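PDB 2P4H: vestitone reductase from Medicago sativa, which catalyses the stereospecific NADPH-dependent reduction of (3R)-vestitone, the penultimate step in making the defence compound medicarpin in alfalfa. Local coordinates for residues Asp137-Ser142 against Pro287-Lys292; Val208-Lys213 against Pro268-Leu273; Glu215-Thr220 against Val254-Met259; Glu258-Leu263 against Leu273-Leu278. All blocks are in the same frame, centred on the assembly; numbering follows the deposited sequence.

In the fold
Contact 1 encloses the other three along the chain: it pairs 137-142 with 287-292, and contacts 2, 3 and 4 join residues lying between those segments. Contact 3 is nested inside the loop closed by contact 2, while contacts 2 and 4 cross, their segments alternating. In space contact 1 stands apart, its centre about 19, 25 and 29 Å from those of contacts 3, 4 and 2, which cluster with centres about 9 to 11 Å apart. Contacts 3 and 4 share helix 256-266, contacts 2 and 4 share Leu273. The cluster ties the loop after helix 256-266 to that helix and to helix 208-211. Contacts 2 and 4 lie away from the annotated sites; the Val219 side chain of contact 3 is about 12 Å from that of Tyr160, which probably binds NADP.

Contact 1. Residues Asp137-Ser142 against Pro287-Lys292; sequences DVLDES and PDLNTK
Asp288 O is approached by two groups of the neighbouring strand: Leu139 N, 2.9 Å away with 170° at the hydrogen, and the CA-H of Val138, with CA 3.4 Å from that oxygen. These are bonds of a two-stranded parallel sheet, 138-139 beside 288-289, separate from the seven-stranded Rossmann sheet of this reductase. One step earlier Asp288 N donates to Asp137 O at 2.8 Å, so Asp288 bonds to the residues on both sides of Val138, as parallel pairing requires. Beyond it, Asn290 N reaches Leu139 O at 2.9 Å through a more bent bond, 136° at the hydrogen.

Leu139 and Leu289 lie on one face of the sheet, Val138 and Asp288 on the other. Extended at its second torsion (chi2 177°), Leu139 carries CD1 out to 3.6 Å from Pro287 CG and 4.1 Å from Leu289 CD2. An alanine at Leu139 would probably open a gap beside the proline ring and leave Leu289 CD2 without its methyl neighbour. Leu289 itself also packs on Val129 and His223.

Past the strands, Glu141 OE2 accepts from the backbone N of Asn248, while a water donates both to Glu141 OE1 and to Asn290 O, 2.8 Å from each.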
loop_
_atom_site.group_PDB
_atom_site.type_symbol
_atom_site.label_atom_id
_atom_site.label_comp_id
_atom_site.label_asym_id
_atom_site.label_seq_id
_atom_site.Cartn_x
_atom_site.Cartn_y
_atom_site.Cartn_z
ATOM N N ASP A 137 -16.477 13.907 2.720
ATOM C CA ASP A 137 -15.570 13.901 1.579
ATOM C C ASP A 137 -14.099 14.014 1.965
ATOM O O ASP A 137 -13.224 13.849 1.121
ATOM C CB ASP A 137 -15.932 15.020 0.598
ATOM C CG ASP A 137 -15.768 16.397 1.197
ATOM O OD1 ASP A 137 -15.924 17.391 0.454
ATOM O OD2 ASP A 137 -15.487 16.488 2.408
ATOM N N VAL A 138 -13.826 14.307 3.234
ATOM C CA VAL A 138 -12.449 14.406 3.717
ATOM C C VAL A 138 -12.345 13.627 5.024
ATOM O O VAL A 138 -13.103 13.871 5.965
ATOM C CB VAL A 138 -12.021 15.868 3.979
ATOM C CG1 VAL A 138 -10.563 15.908 4.430
ATOM C CG2 VAL A 138 -12.206 16.702 2.724
ATOM N N LEU A 139 -11.407 12.690 5.075
ATOM C CA LEU A 139 -11.208 11.862 6.262
ATOM C C LEU A 139 -9.803 12.019 6.821
ATOM O O LEU A 139 -8.884 12.428 6.111
ATOM C CB LEU A 139 -11.427 10.386 5.913
ATOM C CG LEU A 139 -12.776 9.989 5.312
ATOM C CD1 LEU A 139 -12.773 8.506 4.975
ATOM C CD2 LEU A 139 -13.889 10.309 6.297
ATOM N N ASP A 140 -9.643 11.720 8.108
ATOM C CA ASP A 140 -8.322 11.763 8.718
ATOM C C ASP A 140 -8.089 10.488 9.528
ATOM O O ASP A 140 -8.876 9.541 9.448
ATOM C CB ASP A 140 -8.103 13.031 9.572
ATOM C CG ASP A 140 -9.011 13.112 10.780
ATOM O OD1 ASP A 140 -9.550 12.078 11.211
ATOM O OD2 ASP A 140 -9.164 14.234 11.312
ATOM N N GLU A 141 -7.012 10.460 10.299
ATOM C CA GLU A 141 -6.659 9.274 11.067
ATOM C C GLU A 141 -7.615 8.868 12.191
ATOM O O GLU A 141 -7.431 7.817 12.816
ATOM C CB GLU A 141 -5.230 9.425 11.606
ATOM C CG GLU A 141 -4.142 9.431 10.520
ATOM C CD GLU A 141 -3.986 10.766 9.791
ATOM O OE1 GLU A 141 -4.650 11.760 10.164
ATOM O OE2 GLU A 141 -3.179 10.819 8.838
ATOM N N SER A 142 -8.632 9.684 12.450
ATOM C CA SER A 142 -9.603 9.353 13.494
ATOM C C SER A 142 -10.782 8.580 12.909
ATOM O O SER A 142 -11.607 8.038 13.646
ATOM C CB SER A 142 -10.128 10.624 14.174
ATOM O OG SER A 142 -10.970 11.364 13.306
ATOM N N PRO A 287 -13.340 9.483 -0.793
ATOM C CA PRO A 287 -12.940 10.600 0.061
ATOM C C PRO A 287 -11.461 10.934 -0.029
ATOM O O PRO A 287 -10.630 10.082 -0.352
ATOM C CB PRO A 287 -13.323 10.113 1.455
ATOM C CG PRO A 287 -13.065 8.646 1.365
ATOM C CD PRO A 287 -13.646 8.288 0.013
ATOM N N ASP A 288 -11.148 12.192 0.248
ATOM C CA ASP A 288 -9.774 12.662 0.270
ATOM C C ASP A 288 -9.245 12.224 1.640
ATOM O O ASP A 288 -9.846 12.540 2.671
ATOM C CB ASP A 288 -9.764 14.193 0.137
ATOM C CG ASP A 288 -8.365 14.795 0.191
ATOM O OD1 ASP A 288 -7.370 14.055 0.051
ATOM O OD2 ASP A 288 -8.268 16.029 0.355
ATOM N N LEU A 289 -8.160 11.456 1.653
ATOM C CA LEU A 289 -7.574 11.006 2.912
ATOM C C LEU A 289 -6.506 12.040 3.277
ATOM O O LEU A 289 -5.355 11.951 2.844
ATOM C CB LEU A 289 -6.973 9.602 2.749
ATOM C CG LEU A 289 -7.904 8.576 2.081
ATOM C CD1 LEU A 289 -7.223 7.217 2.037
ATOM C CD2 LEU A 289 -9.223 8.475 2.843
ATOM N N ASN A 290 -6.927 13.033 4.060
ATOM C CA ASN A 290 -6.082 14.148 4.495
ATOM C C ASN A 290 -4.736 13.656 5.008
ATOM O O ASN A 290 -4.665 12.920 5.986
ATOM C CB ASN A 290 -6.820 14.934 5.583
ATOM C CG ASN A 290 -6.237 16.312 5.817
ATOM O OD1 ASN A 290 -6.856 17.146 6.489
ATOM N ND2 ASN A 290 -5.052 16.565 5.276
ATOM N N THR A 291 -3.671 14.085 4.344
ATOM C CA THR A 291 -2.325 13.651 4.684
ATOM C C THR A 291 -1.516 14.717 5.435
ATOM O O THR A 291 -0.284 14.675 5.505
ATOM C CB THR A 291 -1.659 13.146 3.377
ATOM O OG1 THR A 291 -2.420 12.023 2.910
ATOM C CG2 THR A 291 -0.226 12.705 3.581
ATOM N N LYS A 292 -2.237 15.653 6.044
ATOM C CA LYS A 292 -1.615 16.719 6.819
ATOM C C LYS A 292 -0.783 16.180 7.991
ATOM O O LYS A 292 0.288 16.705 8.280
ATOM C CB LYS A 292 -2.695 17.673 7.340
ATOM C CG LYS A 292 -2.178 18.777 8.249
ATOM C CD LYS A 292 -3.296 19.754 8.592
ATOM C CE LYS A 292 -2.832 20.829 9.566
ATOM N NZ LYS A 292 -2.460 20.254 10.890
HETATM O O HOH W 1 -4.022 13.935 8.471
#

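Contact 2. Residues Val208-Lys213 against Pro268-Leu273; sequences VLVLGK and PEYQIL
Val210 and Ile272 have matching first torsions, chi1 -63° and -61°, which put CG1 of each anti to its own carbonyl carbon. The two side chains lie side by side, pointing the same way. Ile272 continues extended (chi2 173°), and its CD1 comes to 3.9 Å from Val210 CG1. The same valine methyl lies 4.0 Å from Tyr270 CD2, approaching the ring obliquely, so one methyl group touches two residues of the loop. Over the centre of one face of that ring sits Glu269 CG, 3.8 Å above the plane.

Leu209 extends the apolar contact along the loop. Its CB meets Ile272 CG2 at 4.1 Å, and its CD2 stands 4.3 Å from Leu273 CD1. These residues belong to the short helix 208-211, after which Lys213 N is hydrogen-bonded to Gln216 OE1, and to the loop that leads from helix 256-266 towards strand 284-285. Helix 256-266 also reaches this packing, since Met259 and Ser260 touch Leu209 while Leu263 touches Ile272.

The polar link is made through solvent. A water donates to Leu209 O at 2.8 Å and accepts from Leu273 N at 2.9 Å, thereby bridging the two backbones. The direct side-chain contacts between the two segments are all apolar, consistent with hydrophobic packing of helix against loop, and the water is the polar bridge found between their backbones.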
loop_
_atom_site.group_PDB
_atom_site.type_symbol
_atom_site.label_atom_id
_atom_site.label_comp_id
_atom_site.label_asym_id
_atom_site.label_seq_id
_atom_site.Cartn_x
_atom_site.Cartn_y
_atom_site.Cartn_z
ATOM N N VAL A 208 -7.848 3.340 -16.109
ATOM C CA VAL A 208 -9.070 2.978 -16.810
ATOM C C VAL A 208 -9.333 3.816 -18.068
ATOM O O VAL A 208 -9.844 3.297 -19.062
ATOM C CB VAL A 208 -10.292 3.052 -15.851
ATOM C CG1 VAL A 208 -10.481 4.469 -15.335
ATOM C CG2 VAL A 208 -11.542 2.557 -16.561
ATOM N N LEU A 209 -8.975 5.097 -18.045
ATOM C CA LEU A 209 -9.219 5.941 -19.214
ATOM C C LEU A 209 -8.318 5.632 -20.412
ATOM O O LEU A 209 -8.666 5.963 -21.547
ATOM C CB LEU A 209 -9.105 7.427 -18.845
ATOM C CG LEU A 209 -10.155 7.986 -17.877
ATOM C CD1 LEU A 209 -9.953 9.493 -17.754
ATOM C CD2 LEU A 209 -11.566 7.680 -18.374
ATOM N N VAL A 210 -7.173 4.999 -20.176
ATOM C CA VAL A 210 -6.276 4.660 -21.282
ATOM C C VAL A 210 -6.165 3.159 -21.534
ATOM O O VAL A 210 -5.747 2.741 -22.615
ATOM C CB VAL A 210 -4.850 5.214 -21.062
ATOM C CG1 VAL A 210 -4.884 6.734 -21.011
ATOM C CG2 VAL A 210 -4.257 4.644 -19.791
ATOM N N LEU A 211 -6.541 2.355 -20.541
ATOM C CA LEU A 211 -6.473 0.895 -20.635
ATOM C C LEU A 211 -7.833 0.229 -20.771
ATOM O O LEU A 211 -7.953 -0.839 -21.377
ATOM C CB LEU A 211 -5.781 0.313 -19.397
ATOM C CG LEU A 211 -4.258 0.380 -19.294
ATOM C CD1 LEU A 211 -3.812 -0.058 -17.908
ATOM C CD2 LEU A 211 -3.653 -0.515 -20.355
ATOM N N GLY A 212 -8.856 0.850 -20.196
ATOM C CA GLY A 212 -10.182 0.270 -20.255
ATOM C C GLY A 212 -11.189 1.046 -21.075
ATOM O O GLY A 212 -10.845 1.997 -21.778
ATOM N N LYS A 213 -12.445 0.626 -20.983
ATOM C CA LYS A 213 -13.526 1.274 -21.705
ATOM C C LYS A 213 -14.492 1.913 -20.718
ATOM O O LYS A 213 -14.393 1.696 -19.510
ATOM C CB LYS A 213 -14.262 0.254 -22.575
ATOM C CG LYS A 213 -13.394 -0.352 -23.667
ATOM C CD LYS A 213 -14.140 -1.418 -24.451
ATOM C CE LYS A 213 -14.506 -2.600 -23.567
ATOM N NZ LYS A 213 -15.201 -3.667 -24.336
ATOM N N PRO A 268 -1.919 12.456 -26.190
ATOM C CA PRO A 268 -2.860 12.579 -27.306
ATOM C C PRO A 268 -2.951 11.318 -28.167
ATOM O O PRO A 268 -3.892 11.159 -28.945
ATOM C CB PRO A 268 -2.319 13.781 -28.079
ATOM C CG PRO A 268 -0.852 13.706 -27.828
ATOM C CD PRO A 268 -0.793 13.392 -26.349
ATOM N N GLU A 269 -1.982 10.421 -28.015
ATOM C CA GLU A 269 -1.958 9.180 -28.788
ATOM C C GLU A 269 -3.055 8.198 -28.385
ATOM O O GLU A 269 -3.343 7.250 -29.116
ATOM C CB GLU A 269 -0.596 8.490 -28.650
ATOM C CG GLU A 269 -0.195 8.183 -27.213
ATOM C CD GLU A 269 0.676 9.267 -26.599
ATOM O OE1 GLU A 269 0.421 10.460 -26.852
ATOM O OE2 GLU A 269 1.618 8.923 -25.854
ATOM N N TYR A 270 -3.665 8.415 -27.224
ATOM C CA TYR A 270 -4.724 7.525 -26.756
ATOM C C TYR A 270 -6.112 8.128 -26.916
ATOM O O TYR A 270 -6.288 9.341 -26.821
ATOM C CB TYR A 270 -4.520 7.174 -25.276
ATOM C CG TYR A 270 -3.209 6.491 -24.976
ATOM C CD1 TYR A 270 -2.841 5.324 -25.644
ATOM C CD2 TYR A 270 -2.333 7.014 -24.026
ATOM C CE1 TYR A 270 -1.630 4.696 -25.375
ATOM C CE2 TYR A 270 -1.118 6.394 -23.750
ATOM C CZ TYR A 270 -0.772 5.237 -24.430
ATOM O OH TYR A 270 0.436 4.630 -24.178
ATOM N N GLN A 271 -7.092 7.267 -27.166
ATOM C CA GLN A 271 -8.476 7.701 -27.287
ATOM C C GLN A 271 -8.971 7.767 -25.850
ATOM O O GLN A 271 -9.179 6.739 -25.204
ATOM C CB GLN A 271 -9.294 6.685 -28.091
ATOM C CG GLN A 271 -9.210 6.856 -29.608
ATOM C CD GLN A 271 -7.784 6.940 -30.123
ATOM O OE1 GLN A 271 -7.058 7.889 -29.827
ATOM N NE2 GLN A 271 -7.377 5.943 -30.902
ATOM N N ILE A 272 -9.136 8.983 -25.345
ATOM C CA ILE A 272 -9.569 9.193 -23.970
ATOM C C ILE A 272 -10.904 9.915 -23.884
ATOM O O ILE A 272 -11.120 10.918 -24.565
ATOM C CB ILE A 272 -8.514 10.020 -23.200
ATOM C CG1 ILE A 272 -7.184 9.260 -23.169
ATOM C CG2 ILE A 272 -9.004 10.327 -21.792
ATOM C CD1 ILE A 272 -6.036 10.056 -22.586
ATOM N N LEU A 273 -11.797 9.402 -23.045
ATOM C CA LEU A 273 -13.102 10.019 -22.860
ATOM C C LEU A 273 -12.886 11.454 -22.403
ATOM O O LEU A 273 -12.104 11.712 -21.485
ATOM C CB LEU A 273 -13.907 9.266 -21.800
ATOM C CG LEU A 273 -14.413 7.878 -22.193
ATOM C CD1 LEU A 273 -14.896 7.138 -20.961
ATOM C CD2 LEU A 273 -15.536 8.019 -23.211
HETATM O O HOH W 2 -11.272 6.713 -22.031
#

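Contact 3. Residues Glu215-Thr220 against Val254-Met259; sequences EQIGVT and VPIEEM
At the junction where strand 252-255 passes into helix 256-266, Ile256 meets Thr220, a residue at a corner of the chain near the start of strand 219-226. Ile256 N donates to Thr220 O at 2.8 Å, with 159° at the hydrogen. The donor stands above the carbonyl plane, 44° out of it. Pro255 occupies the N-cap position, and its carbonyl O already begins the helix by accepting from Met259 N at 3.0 Å. Ile256 N, in the first turn, has no preceding helical carbonyl to bond, and Thr220 O fills that role.

The junction belongs to a mixed sheet in which strand 219-226 runs antiparallel to 252-255, with backbone bonding between Val254 and Phe222, and parallel to 284-285, with Thr220 bonded to Ala284. The isoleucine side chain crosses that of Ile217 at a slant. Its CG1 is anti to the backbone N (chi1 -165°), and its CG2 takes the crowded position between N and the carbonyl carbon. There CG2 is 3.5 Å from Thr220 O and 4.1 Å from Thr220 CB.

At the far end Ile256 CD1 touches both branches of Ile217, 4.0 Å from Ile217 CG2 and equally far from Ile217 CD1. An alanine here, lacking CG2 and CD1, would probably open a gap facing Ile217 and leave Thr220 CB without its methyl neighbour. Ile256 also packs on Leu209, while neighbouring Glu257 turns its carboxylate to Arg285 in a salt bridge.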
loop_
_atom_site.group_PDB
_atom_site.type_symbol
_atom_site.label_atom_id
_atom_site.label_comp_id
_atom_site.label_asym_id
_atom_site.label_seq_id
_atom_site.Cartn_x
_atom_site.Cartn_y
_atom_site.Cartn_z
ATOM N N GLU A 215 -17.378 1.197 -19.953
ATOM C CA GLU A 215 -18.087 0.194 -19.162
ATOM C C GLU A 215 -17.315 -0.266 -17.927
ATOM O O GLU A 215 -17.897 -0.830 -17.000
ATOM C CB GLU A 215 -18.423 -1.032 -20.021
ATOM C CG GLU A 215 -19.287 -0.742 -21.239
ATOM C CD GLU A 215 -18.475 -0.334 -22.454
ATOM O OE1 GLU A 215 -17.783 0.703 -22.399
ATOM O OE2 GLU A 215 -18.530 -1.059 -23.470
ATOM N N GLN A 216 -16.008 -0.030 -17.914
ATOM C CA GLN A 216 -15.185 -0.436 -16.782
ATOM C C GLN A 216 -15.027 0.655 -15.729
ATOM O O GLN A 216 -14.278 0.491 -14.769
ATOM C CB GLN A 216 -13.807 -0.885 -17.271
ATOM C CG GLN A 216 -13.828 -2.197 -18.038
ATOM C CD GLN A 216 -12.453 -2.610 -18.518
ATOM O OE1 GLN A 216 -11.846 -1.933 -19.345
ATOM N NE2 GLN A 216 -11.953 -3.726 -17.998
ATOM N N ILE A 217 -15.735 1.766 -15.902
ATOM C CA ILE A 217 -15.649 2.860 -14.942
ATOM C C ILE A 217 -16.503 2.597 -13.703
ATOM O O ILE A 217 -17.711 2.364 -13.799
ATOM C CB ILE A 217 -16.079 4.205 -15.577
ATOM C CG1 ILE A 217 -15.061 4.623 -16.643
ATOM C CG2 ILE A 217 -16.186 5.284 -14.503
ATOM C CD1 ILE A 217 -15.440 5.882 -17.403
ATOM N N GLY A 218 -15.857 2.623 -12.542
ATOM C CA GLY A 218 -16.545 2.413 -11.280
ATOM C C GLY A 218 -16.266 3.621 -10.410
ATOM O O GLY A 218 -17.158 4.416 -10.124
ATOM N N VAL A 219 -15.012 3.762 -9.994
ATOM C CA VAL A 219 -14.592 4.895 -9.180
ATOM C C VAL A 219 -14.497 6.143 -10.066
ATOM O O VAL A 219 -13.925 6.093 -11.162
ATOM C CB VAL A 219 -13.218 4.611 -8.537
ATOM C CG1 VAL A 219 -12.655 5.873 -7.905
ATOM C CG2 VAL A 219 -13.359 3.511 -7.493
ATOM N N THR A 220 -15.070 7.250 -9.600
ATOM C CA THR A 220 -15.039 8.497 -10.355
ATOM C C THR A 220 -14.247 9.618 -9.675
ATOM O O THR A 220 -14.151 10.725 -10.196
ATOM C CB THR A 220 -16.460 8.967 -10.698
ATOM O OG1 THR A 220 -17.274 8.930 -9.521
ATOM C CG2 THR A 220 -17.064 8.062 -11.774
ATOM N N VAL A 254 -8.152 12.845 -6.980
ATOM C CA VAL A 254 -8.341 13.082 -8.404
ATOM C C VAL A 254 -9.673 12.728 -9.044
ATOM O O VAL A 254 -9.977 11.551 -9.257
ATOM C CB VAL A 254 -7.236 12.320 -9.181
ATOM C CG1 VAL A 254 -7.223 12.742 -10.638
ATOM C CG2 VAL A 254 -5.877 12.557 -8.519
ATOM N N PRO A 255 -10.486 13.744 -9.370
ATOM C CA PRO A 255 -11.774 13.466 -10.008
ATOM C C PRO A 255 -11.471 12.897 -11.393
ATOM O O PRO A 255 -10.486 13.286 -12.024
ATOM C CB PRO A 255 -12.426 14.843 -10.093
ATOM C CG PRO A 255 -11.848 15.570 -8.913
ATOM C CD PRO A 255 -10.392 15.159 -8.963
ATOM N N ILE A 256 -12.310 11.991 -11.876
ATOM C CA ILE A 256 -12.071 11.395 -13.182
ATOM C C ILE A 256 -12.071 12.450 -14.300
ATOM O O ILE A 256 -11.415 12.275 -15.328
ATOM C CB ILE A 256 -13.107 10.266 -13.458
ATOM C CG1 ILE A 256 -12.640 9.401 -14.628
ATOM C CG2 ILE A 256 -14.484 10.856 -13.707
ATOM C CD1 ILE A 256 -13.383 8.078 -14.728
ATOM N N GLU A 257 -12.790 13.551 -14.089
ATOM C CA GLU A 257 -12.839 14.628 -15.075
ATOM C C GLU A 257 -11.478 15.317 -15.180
ATOM O O GLU A 257 -11.029 15.667 -16.275
ATOM C CB GLU A 257 -13.912 15.655 -14.697
ATOM C CG GLU A 257 -15.344 15.117 -14.705
ATOM C CD GLU A 257 -15.746 14.414 -13.414
ATOM O OE1 GLU A 257 -16.909 13.962 -13.329
ATOM O OE2 GLU A 257 -14.920 14.311 -12.479
ATOM N N GLU A 258 -10.823 15.524 -14.042
ATOM C CA GLU A 258 -9.507 16.155 -14.049
ATOM C C GLU A 258 -8.499 15.161 -14.614
ATOM O O GLU A 258 -7.536 15.538 -15.283
ATOM C CB GLU A 258 -9.124 16.597 -12.633
ATOM C CG GLU A 258 -10.054 17.680 -12.099
ATOM C CD GLU A 258 -9.650 18.208 -10.737
ATOM O OE1 GLU A 258 -10.437 18.985 -10.154
ATOM O OE2 GLU A 258 -8.554 17.860 -10.253
ATOM N N MET A 259 -8.738 13.883 -14.346
ATOM C CA MET A 259 -7.895 12.812 -14.855
ATOM C C MET A 259 -7.937 12.877 -16.393
ATOM O O MET A 259 -6.905 12.807 -17.063
ATOM C CB MET A 259 -8.452 11.481 -14.349
ATOM C CG MET A 259 -7.717 10.239 -14.781
ATOM S SD MET A 259 -8.584 8.782 -14.137
ATOM C CE MET A 259 -7.607 8.378 -12.700
#

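Contact 4. Residues Glu258-Leu263 against Leu273-Leu278; sequences EMSQLL and LTVDEL
Ser260 and Thr274 mark the closest backbone approach, with CA atoms 6.0 Å apart. The first segment is regular helix, in which Leu262 N bonds back to Glu258 O. The second is looser: residues 275-277 have helical backbone angles without the regular pattern of bonds, although Leu278 N does reach Thr274 O at 2.9 Å.

The polar contact is made by the serine hydroxyl. Ser260 OG is anti to its backbone N (chi1 171°), and it donates to Leu273 O at 2.6 Å. The oxygen is met in the carbonyl plane, with 146° at the acceptor between carbon and donor. A water donates to the same OG at 2.8 Å and accepts from Val275 N at 3.0 Å. The buried hydroxyl is therefore used both as donor and as acceptor, and through the water it is coupled to a second backbone group of the loop.

The chain has by this point left helix 256-266 and come back beside it on the way to strand 284-285. Within 274-277 lies an ST motif: Thr274 OG1 accepts from Glu277 N at 3.1 Å. In return Glu277 OE1 receives Thr274 N on its anti lone pair, the side away from the other carboxylate oxygen.

Carbon-carbon contacts accompany the serine bond. Ser260 CB is 3.7 Å from Leu278 CD1, a leucine that also packs on Ile217. Towards the surface Gln261 crosses Val275 at a slant, and the glutamine's CG approaches Val275 CG2 to 3.5 Å.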
loop_
_atom_site.group_PDB
_atom_site.type_symbol
_atom_site.label_atom_id
_atom_site.label_comp_id
_atom_site.label_asym_id
_atom_site.label_seq_id
_atom_site.Cartn_x
_atom_site.Cartn_y
_atom_site.Cartn_z
ATOM N N GLU A 258 -10.823 15.524 -14.042
ATOM C CA GLU A 258 -9.507 16.155 -14.049
ATOM C C GLU A 258 -8.499 15.161 -14.614
ATOM O O GLU A 258 -7.536 15.538 -15.283
ATOM C CB GLU A 258 -9.124 16.597 -12.633
ATOM C CG GLU A 258 -10.054 17.680 -12.099
ATOM C CD GLU A 258 -9.650 18.208 -10.737
ATOM O OE1 GLU A 258 -10.437 18.985 -10.154
ATOM O OE2 GLU A 258 -8.554 17.860 -10.253
ATOM N N MET A 259 -8.738 13.883 -14.346
ATOM C CA MET A 259 -7.895 12.812 -14.855
ATOM C C MET A 259 -7.937 12.877 -16.393
ATOM O O MET A 259 -6.905 12.807 -17.063
ATOM C CB MET A 259 -8.452 11.481 -14.349
ATOM C CG MET A 259 -7.717 10.239 -14.781
ATOM S SD MET A 259 -8.584 8.782 -14.137
ATOM C CE MET A 259 -7.607 8.378 -12.700
ATOM N N SER A 260 -9.139 13.023 -16.941
ATOM C CA SER A 260 -9.316 13.113 -18.385
ATOM C C SER A 260 -8.559 14.302 -18.979
ATOM O O SER A 260 -7.900 14.177 -20.013
ATOM C CB SER A 260 -10.798 13.244 -18.726
ATOM O OG SER A 260 -10.969 13.546 -20.102
ATOM N N GLN A 261 -8.659 15.462 -18.340
ATOM C CA GLN A 261 -7.968 16.635 -18.858
ATOM C C GLN A 261 -6.456 16.449 -18.854
ATOM O O GLN A 261 -5.781 16.787 -19.826
ATOM C CB GLN A 261 -8.356 17.884 -18.061
ATOM C CG GLN A 261 -9.830 18.233 -18.203
ATOM C CD GLN A 261 -10.192 19.562 -17.572
ATOM O OE1 GLN A 261 -9.742 19.881 -16.474
ATOM N NE2 GLN A 261 -11.025 20.334 -18.259
ATOM N N LEU A 262 -5.920 15.896 -17.773
ATOM C CA LEU A 262 -4.483 15.678 -17.677
ATOM C C LEU A 262 -3.997 14.687 -18.728
ATOM O O LEU A 262 -3.074 14.977 -19.489
ATOM C CB LEU A 262 -4.118 15.166 -16.275
ATOM C CG LEU A 262 -2.643 14.874 -15.954
ATOM C CD1 LEU A 262 -2.493 14.704 -14.453
ATOM C CD2 LEU A 262 -2.158 13.625 -16.672
ATOM N N LEU A 263 -4.621 13.516 -18.775
ATOM C CA LEU A 263 -4.209 12.489 -19.720
ATOM C C LEU A 263 -4.433 12.853 -21.186
ATOM O O LEU A 263 -3.632 12.484 -22.049
ATOM C CB LEU A 263 -4.907 11.167 -19.384
ATOM C CG LEU A 263 -4.615 10.640 -17.975
ATOM C CD1 LEU A 263 -5.408 9.367 -17.729
ATOM C CD2 LEU A 263 -3.121 10.381 -17.815
ATOM N N LEU A 273 -11.797 9.402 -23.045
ATOM C CA LEU A 273 -13.102 10.019 -22.860
ATOM C C LEU A 273 -12.886 11.454 -22.403
ATOM O O LEU A 273 -12.104 11.712 -21.485
ATOM C CB LEU A 273 -13.907 9.266 -21.800
ATOM C CG LEU A 273 -14.413 7.878 -22.193
ATOM C CD1 LEU A 273 -14.896 7.138 -20.961
ATOM C CD2 LEU A 273 -15.536 8.019 -23.211
ATOM N N THR A 274 -13.582 12.384 -23.043
ATOM C CA THR A 274 -13.464 13.794 -22.701
ATOM C C THR A 274 -14.338 14.164 -21.513
ATOM O O THR A 274 -15.216 13.402 -21.095
ATOM C CB THR A 274 -13.904 14.685 -23.871
ATOM O OG1 THR A 274 -15.298 14.463 -24.129
ATOM C CG2 THR A 274 -13.099 14.368 -25.125
ATOM N N VAL A 275 -14.102 15.353 -20.974
ATOM C CA VAL A 275 -14.903 15.843 -19.871
ATOM C C VAL A 275 -16.373 15.835 -20.303
ATOM O O VAL A 275 -17.247 15.433 -19.537
ATOM C CB VAL A 275 -14.457 17.273 -19.477
ATOM C CG1 VAL A 275 -15.537 17.968 -18.663
ATOM C CG2 VAL A 275 -13.160 17.194 -18.671
ATOM N N ASP A 276 -16.651 16.258 -21.535
ATOM C CA ASP A 276 -18.036 16.274 -21.999
ATOM C C ASP A 276 -18.635 14.868 -22.046
ATOM O O ASP A 276 -19.791 14.670 -21.665
ATOM C CB ASP A 276 -18.140 16.928 -23.379
ATOM C CG ASP A 276 -19.571 17.282 -23.740
ATOM O OD1 ASP A 276 -20.211 18.008 -22.956
ATOM O OD2 ASP A 276 -20.052 16.835 -24.800
ATOM N N GLU A 277 -17.853 13.896 -22.505
ATOM C CA GLU A 277 -18.332 12.519 -22.588
ATOM C C GLU A 277 -18.519 11.916 -21.199
ATOM O O GLU A 277 -19.272 10.954 -21.029
ATOM C CB GLU A 277 -17.358 11.675 -23.415
ATOM C CG GLU A 277 -17.307 12.098 -24.882
ATOM C CD GLU A 277 -16.279 11.338 -25.694
ATOM O OE1 GLU A 277 -15.114 11.240 -25.258
ATOM O OE2 GLU A 277 -16.634 10.847 -26.786
ATOM N N LEU A 278 -17.853 12.496 -20.204
ATOM C CA LEU A 278 -17.951 12.014 -18.828
ATOM C C LEU A 278 -19.042 12.724 -18.030
ATOM O O LEU A 278 -19.233 12.435 -16.850
ATOM C CB LEU A 278 -16.606 12.182 -18.111
ATOM C CG LEU A 278 -15.482 11.266 -18.595
ATOM C CD1 LEU A 278 -14.135 11.751 -18.078
ATOM C CD2 LEU A 278 -15.772 9.840 -18.130
HETATM O O HOH W 3 -11.234 16.058 -21.369
#